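Local coordinates for protein OR486 (Synthetic construct, PDB 4R80) that is a de novo designed protein with no assigned function, built to adopt a cystatin fold of one helix packed on a four-stranded antiparallel sheet, at residues K16-I19 / L20-P24. Sequence-based numbering, arbitrary orientation.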
loop_
_atom_site.group_PDB
_atom_site.type_symbol
_atom_site.label_atom_id
_atom_site.label_comp_id
_atom_site.label_asym_id
_atom_site.label_seq_id
_atom_site.Cartn_x
_atom_site.Cartn_y
_atom_site.Cartn_z
ATOM N N LYS A 16 -3.052 -2.719 0.851
ATOM C CA LYS A 16 -4.006 -2.878 -0.239
ATOM C C LYS A 16 -5.449 -2.877 0.259
ATOM O O LYS A 16 -6.329 -2.289 -0.370
ATOM C CB LYS A 16 -3.716 -4.157 -1.025
ATOM C CG LYS A 16 -4.605 -4.359 -2.240
ATOM C CD LYS A 16 -4.267 -5.657 -2.955
ATOM C CE LYS A 16 -5.240 -5.935 -4.086
ATOM N NZ LYS A 16 -5.066 -7.310 -4.628
ATOM N N GLU A 17 -5.685 -3.531 1.392
ATOM C CA GLU A 17 -7.012 -3.550 1.998
ATOM C C GLU A 17 -7.412 -2.138 2.397
ATOM O O GLU A 17 -8.577 -1.755 2.295
ATOM C CB GLU A 17 -7.045 -4.484 3.210
ATOM C CG GLU A 17 -8.401 -4.566 3.903
ATOM C CD GLU A 17 -9.500 -5.094 2.996
ATOM O OE1 GLU A 17 -9.219 -5.981 2.163
ATOM O OE2 GLU A 17 -10.648 -4.617 3.116
ATOM N N LYS A 18 -6.431 -1.363 2.860
ATOM C CA LYS A 18 -6.644 0.039 3.188
ATOM C C LYS A 18 -7.089 0.855 1.976
ATOM O O LYS A 18 -7.979 1.693 2.072
ATOM C CB LYS A 18 -5.378 0.650 3.792
ATOM C CG LYS A 18 -5.499 2.134 4.092
ATOM C CD LYS A 18 -6.593 2.411 5.101
ATOM C CE LYS A 18 -6.395 3.758 5.766
ATOM N NZ LYS A 18 -7.586 4.162 6.559
ATOM N N ILE A 19 -6.459 0.600 0.830
ATOM C CA ILE A 19 -6.810 1.307 -0.396
ATOM C C ILE A 19 -8.166 0.858 -0.937
ATOM O O ILE A 19 -8.944 1.674 -1.437
ATOM C CB ILE A 19 -5.722 1.131 -1.477
ATOM C CG1 ILE A 19 -4.365 1.592 -0.942
ATOM C CG2 ILE A 19 -6.079 1.905 -2.733
ATOM C CD1 ILE A 19 -4.380 2.994 -0.377
ATOM N N LEU A 20 -8.452 -0.436 -0.824
ATOM C CA LEU A 20 -9.726 -0.986 -1.281
ATOM C C LEU A 20 -10.913 -0.396 -0.521
ATOM O O LEU A 20 -11.970 -0.148 -1.102
ATOM C CB LEU A 20 -9.729 -2.512 -1.150
ATOM C CG LEU A 20 -8.899 -3.298 -2.168
ATOM C CD1 LEU A 20 -8.763 -4.751 -1.735
ATOM C CD2 LEU A 20 -9.508 -3.207 -3.558
ATOM N N GLU A 21 -10.735 -0.179 0.777
ATOM C CA GLU A 21 -11.785 0.396 1.613
ATOM C C GLU A 21 -12.097 1.838 1.222
ATOM O O GLU A 21 -13.258 2.243 1.177
ATOM C CB GLU A 21 -11.407 0.311 3.094
ATOM C CG GLU A 21 -11.446 -1.102 3.654
ATOM C CD GLU A 21 -10.946 -1.181 5.083
ATOM O OE1 GLU A 21 -10.379 -0.182 5.571
ATOM O OE2 GLU A 21 -11.119 -2.244 5.716
ATOM N N GLN A 22 -11.050 2.609 0.940
ATOM C CA GLN A 22 -11.202 4.007 0.554
ATOM C C GLN A 22 -11.640 4.142 -0.902
ATOM O O GLN A 22 -12.101 5.201 -1.325
ATOM C CB GLN A 22 -9.894 4.768 0.780
ATOM C CG GLN A 22 -9.477 4.872 2.237
ATOM C CD GLN A 22 -8.219 5.697 2.423
ATOM O OE1 GLN A 22 -7.521 6.012 1.459
ATOM N NE2 GLN A 22 -7.924 6.054 3.668
ATOM N N ASN A 23 -11.492 3.063 -1.665
ATOM C CA ASN A 23 -11.870 3.065 -3.074
ATOM C C ASN A 23 -12.661 1.811 -3.440
ATOM O O ASN A 23 -12.124 0.884 -4.042
ATOM C CB ASN A 23 -10.628 3.186 -3.959
ATOM C CG ASN A 23 -9.825 4.440 -3.665
ATOM O OD1 ASN A 23 -10.044 5.488 -4.273
ATOM N ND2 ASN A 23 -8.895 4.341 -2.723
ATOM N N PRO A 24 -13.956 1.793 -3.064
ATOM C CA PRO A 24 -14.839 0.624 -3.203
ATOM C C PRO A 24 -14.988 0.103 -4.627
ATOM O O PRO A 24 -14.780 -1.087 -4.865
ATOM C CB PRO A 24 -16.186 1.149 -2.683
ATOM C CG PRO A 24 -16.099 2.629 -2.797
ATOM C CD PRO A 24 -14.664 2.958 -2.528
#
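Leu20 N bonds to Lys16 O at 2.9 Å in the last turn of helix 4-22, the single helix of this designed cystatin fold, which packs against a four-stranded antiparallel sheet; the turn closes the helix with its last backbone bonds from the N of residue i+4 to the O of residue i, and an asparagine side chain doubles up on one carbonyl. Leu20 CG lies 3.3 Å from Lys16 O; beyond the helix, Leu20 also touches Val28. Glu21 keeps the same pattern, its N bonding to Glu17 O at 3.1 Å. A bend at chi2 (61°) turns the Glu17 carboxylate toward Glu21, whose side chain it crosses at about a right angle, bringing their OE2 atoms to 3.6 Å with the carboxylate planes 80° apart; these like charges would probably disfavour full ionisation of both. Gln22 N makes a weak bond to Lys18 O, and its NE2 rests 3.5 Å from Lys18 CE, with Ile71 touching both side chains. Asn23 is the first residue to leave helical angles; Asn23 N bonds weakly to Ile19 O, but the side chain, running alongside Ile19, reinforces the grip: ND2 meets the same oxygen at 3.0 Å, in the carbonyl plane on a lone pair, with an N-H...O angle of 165°.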